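Local coordinates for protein sulfite reductase [ferredoxin] (Mycobacterium tuberculosis, PDB 1ZJ8) that reduces sulfite to hydrogen sulfide with six electrons supplied by ferredoxin, using one siroheme and one [4Fe-4S] cluster, at residues Q346-K349 with N353-G356; D374-A379 with L392-I397. One frame throughout, in Å; residues are numbered along the deposited sequence.

Contacts 1 and 2 both lie in one ferredoxin-like half domain and follow each other along the chain, contact 1 closing before contact 2 opens. Their centres are about 11 Å apart. Contact 1 is the hairpin of strands 344-347 and 353-357; contact 2 places helix 366-379 against strand 392-397. Strands 353-357 and 392-397 are neighbours in the same antiparallel sheet, where Asn353 N lies 2.8 Å from Ile397 O and Val355 O 3.1 Å from Ile394 N, probable hydrogen bonds. Ala354 and Leu395 also pack against each other. Contact 1 holds the edge strand 344-347 to the sheet, contact 2 a helix to its middle strand 392-397, away from the siroheme and cluster sites.

Contact 1 (Q346-K349 with N353-G356); sequences QRLK and NAVG
Gln346 and Ala354 form an antiparallel hydrogen-bonded pair that ties the two arms of a beta hairpin. Gln346 N donates to Ala354 O over 2.8 Å, and Ala354 N returns a bond of 2.9 Å to Gln346 O. One step toward the turn, Arg347 and Asn353 make the non-hydrogen-bonded pair, with side chains on the other face from those of Gln346 and Ala354. Arg347 sends CG away from its own N (chi1 -177°) and then bends at chi2 and chi3, which folds the guanidinium back so that one of its faces meets Asn353 OD1. That oxygen sits 3.5 Å above the centre of the guanidinium plane, and the guanidinium and amide planes are 53° apart: the oxygen meets the flat face of the cation rather than an N-H. The N-H groups are used on other partners. Arg347 NH1 binds Gly351 O in the turn and makes a salt bridge to Asp399 OD1, while Asn353 ND2 bonds to the same Asp399 oxygen and to Ile397 O, so one carboxylate orients both side chains. Leu348, just past the strand, lays CD1 over the peptide between Asn353 and Ala354 and brings it 3.7 Å from Ala354 CB. Gln346 and Leu348 also meet Leu184 of a loop, and Gln346 NE2 bonds to His342 ND1. Strand 344-347 is an outermost strand of its five-stranded sheet; strand 353-357 runs between it and strand 392-397, with Val355 packed under helix 399-411.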
# COMPACT_ATOMS: atom_id res chain seq x y z
N GLN A 346 5.24 -22.73 -1.17
CA GLN A 346 6.61 -22.76 -1.72
C GLN A 346 7.64 -23.27 -0.72
O GLN A 346 7.43 -23.18 0.48
CB GLN A 346 7.02 -21.40 -2.30
CG GLN A 346 7.22 -20.30 -1.31
CD GLN A 346 7.78 -19.06 -1.95
OE1 GLN A 346 8.96 -19.01 -2.29
NE2 GLN A 346 6.93 -18.03 -2.12
N ARG A 347 8.73 -23.82 -1.24
CA ARG A 347 9.80 -24.39 -0.45
C ARG A 347 10.77 -23.28 -0.03
O ARG A 347 11.05 -22.33 -0.78
CB ARG A 347 10.52 -25.47 -1.25
CG ARG A 347 11.64 -26.20 -0.51
CD ARG A 347 11.16 -27.07 0.65
NE ARG A 347 10.31 -28.17 0.17
CZ ARG A 347 9.57 -28.97 0.94
NH1 ARG A 347 9.55 -28.84 2.26
NH2 ARG A 347 8.82 -29.91 0.38
N LEU A 348 11.31 -23.44 1.18
CA LEU A 348 12.13 -22.44 1.82
C LEU A 348 13.55 -22.93 2.08
O LEU A 348 13.78 -24.14 2.19
CB LEU A 348 11.46 -22.05 3.12
CG LEU A 348 10.05 -21.51 2.90
CD1 LEU A 348 9.47 -21.05 4.22
CD2 LEU A 348 10.08 -20.37 1.91
N LYS A 349 14.48 -21.97 2.17
CA LYS A 349 15.85 -22.26 2.57
C LYS A 349 15.90 -23.06 3.87
O LYS A 349 16.81 -23.84 4.03
CB LYS A 349 16.65 -20.96 2.70
CG LYS A 349 16.99 -20.24 1.39
CD LYS A 349 17.35 -18.73 1.61
CE LYS A 349 18.71 -18.51 2.35
NZ LYS A 349 18.73 -18.95 3.79
N ASN A 353 8.15 -25.00 4.64
CA ASN A 353 7.31 -24.39 3.62
C ASN A 353 6.75 -23.06 4.02
O ASN A 353 6.48 -22.81 5.19
CB ASN A 353 6.12 -25.28 3.30
CG ASN A 353 6.53 -26.59 2.72
OD1 ASN A 353 6.79 -26.71 1.51
ND2 ASN A 353 6.59 -27.61 3.58
N ALA A 354 6.54 -22.21 3.03
CA ALA A 354 5.70 -21.02 3.16
C ALA A 354 4.37 -21.21 2.42
O ALA A 354 4.33 -21.69 1.30
CB ALA A 354 6.43 -19.79 2.59
N VAL A 355 3.29 -20.75 3.04
CA VAL A 355 1.94 -20.89 2.49
C VAL A 355 1.32 -19.50 2.41
O VAL A 355 1.17 -18.84 3.43
CB VAL A 355 1.10 -21.80 3.42
CG1 VAL A 355 -0.36 -21.87 2.99
CG2 VAL A 355 1.71 -23.18 3.48
N GLY A 356 0.99 -19.04 1.21
CA GLY A 356 0.32 -17.73 1.06
C GLY A 356 -1.18 -17.89 0.83
O GLY A 356 -1.61 -18.76 0.07

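Contact 2 (D374-A379 with L392-I397); sequences DLMARA and LVILDI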
# COMPACT_ATOMS: atom_id res chain seq x y z
N ASP A 374 -3.76 -19.31 16.27
CA ASP A 374 -3.87 -20.66 16.87
C ASP A 374 -3.50 -21.77 15.89
O ASP A 374 -2.92 -22.80 16.28
CB ASP A 374 -5.27 -20.88 17.46
CG ASP A 374 -5.58 -19.88 18.58
OD1 ASP A 374 -4.65 -19.62 19.38
OD2 ASP A 374 -6.70 -19.33 18.64
N LEU A 375 -3.83 -21.55 14.61
CA LEU A 375 -3.38 -22.44 13.54
C LEU A 375 -1.86 -22.42 13.44
O LEU A 375 -1.23 -23.48 13.28
CB LEU A 375 -3.98 -22.02 12.20
CG LEU A 375 -5.47 -22.31 12.00
CD1 LEU A 375 -5.97 -21.67 10.71
CD2 LEU A 375 -5.73 -23.81 11.99
N MET A 376 -1.26 -21.24 13.55
CA MET A 376 0.18 -21.14 13.57
C MET A 376 0.80 -21.97 14.71
O MET A 376 1.80 -22.68 14.52
CB MET A 376 0.60 -19.68 13.67
CG MET A 376 0.43 -18.93 12.36
SD MET A 376 0.82 -17.17 12.44
CE MET A 376 2.55 -17.22 12.90
N ALA A 377 0.20 -21.89 15.90
CA ALA A 377 0.70 -22.64 17.06
C ALA A 377 0.58 -24.12 16.81
O ALA A 377 1.54 -24.85 17.03
CB ALA A 377 -0.03 -22.28 18.31
N ARG A 378 -0.59 -24.58 16.35
CA ARG A 378 -0.74 -25.99 15.93
C ARG A 378 0.34 -26.45 14.94
O ARG A 378 0.69 -27.61 14.90
CB ARG A 378 -2.12 -26.25 15.30
CG ARG A 378 -3.08 -27.02 16.19
CD ARG A 378 -4.40 -27.40 15.50
NE ARG A 378 -4.99 -28.61 16.11
CZ ARG A 378 -4.92 -29.86 15.59
NH1 ARG A 378 -4.29 -30.12 14.43
NH2 ARG A 378 -5.50 -30.88 16.25
N ALA A 379 0.85 -25.55 14.11
CA ALA A 379 1.81 -25.92 13.09
C ALA A 379 3.25 -25.64 13.52
O ALA A 379 4.20 -25.95 12.79
CB ALA A 379 1.48 -25.16 11.79
N LEU A 392 -1.69 -12.61 3.03
CA LEU A 392 -0.79 -13.01 4.11
C LEU A 392 -0.13 -14.35 3.88
O LEU A 392 -0.75 -15.27 3.35
CB LEU A 392 -1.48 -12.98 5.48
CG LEU A 392 -3.00 -13.02 5.59
CD1 LEU A 392 -3.42 -13.17 7.07
CD2 LEU A 392 -3.63 -11.77 5.02
N VAL A 393 1.13 -14.45 4.31
CA VAL A 393 1.85 -15.70 4.22
C VAL A 393 2.47 -16.12 5.55
O VAL A 393 3.04 -15.29 6.26
CB VAL A 393 2.87 -15.70 3.03
CG1 VAL A 393 3.03 -14.31 2.44
CG2 VAL A 393 4.21 -16.31 3.42
N ILE A 394 2.33 -17.41 5.87
CA ILE A 394 2.87 -18.04 7.08
C ILE A 394 4.13 -18.83 6.75
O ILE A 394 4.10 -19.66 5.86
CB ILE A 394 1.89 -19.11 7.65
CG1 ILE A 394 0.42 -18.67 7.58
CG2 ILE A 394 2.26 -19.46 9.09
CD1 ILE A 394 0.07 -17.56 8.52
N LEU A 395 5.22 -18.63 7.49
CA LEU A 395 6.45 -19.38 7.26
C LEU A 395 6.63 -20.59 8.19
O LEU A 395 5.88 -20.77 9.15
CB LEU A 395 7.65 -18.44 7.40
CG LEU A 395 7.55 -17.08 6.74
CD1 LEU A 395 8.85 -16.36 6.95
CD2 LEU A 395 7.28 -17.24 5.28
N ASP A 396 7.65 -21.41 7.90
CA ASP A 396 8.09 -22.50 8.76
C ASP A 396 7.01 -23.55 9.00
O ASP A 396 6.83 -24.01 10.13
CB ASP A 396 8.56 -21.96 10.11
CG ASP A 396 9.37 -20.67 9.98
OD1 ASP A 396 9.77 -20.32 8.85
OD2 ASP A 396 9.59 -20.01 11.02
N ILE A 397 6.27 -23.89 7.94
CA ILE A 397 5.31 -25.00 7.98
C ILE A 397 6.04 -26.27 7.52
O ILE A 397 6.43 -26.38 6.34
CB ILE A 397 4.05 -24.75 7.03
CG1 ILE A 397 3.41 -23.38 7.28
CG2 ILE A 397 3.00 -25.83 7.22
CD1 ILE A 397 3.14 -23.04 8.73
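Met376 holds CG opposite its carbonyl carbon (chi1 -76°), and Ile394 sets its CG2 branch opposite the backbone N, and these two choices bring the branches together: Met376 CG rests 3.8 Å from Ile394 CG2. The other arm of the isoleucine, CG1, carries CD1 up to the CG-SD bond, 4.0 Å from Met376 SD. The two side chains cross at an oblique angle, the forked isoleucine touching the methionine at both CG and SD. Three residues on, Ala379 points its methyl at the strand, and Ile397 curls CD1 toward it, with Ala379 CB to Ile397 CD1 at 4.1 Å. No hydrogen bond crosses between 374-379 and 392-397; the contact is apolar packing of a helix on a sheet face. The axes approach to 9.2 Å, and their N-to-C directions differ by 21°, so the helix lies nearly parallel to the strand; both belong to the ferredoxin-like half domain, where strand 384-386 comes between them in sequence and pairs antiparallel with 392-397. Near its end the strand carries a G1 beta bulge, in which Asp396 and Ile397 both face Asn353; Asp396 takes the positive phi (61°) found at the first position of this bulge. Its carboxylate makes a salt bridge to Arg383 through OD1. Ile384 touches both Met376 and Ile394, extending the apolar patch to the next strand, and Ala118 and Leu121 of helix 118-131 also touch Met376. On the side of Ile397, Leu402 and Leu405 of helix 399-411 pack against its side chain, and Leu405 also meets Leu375 of helix 366-379.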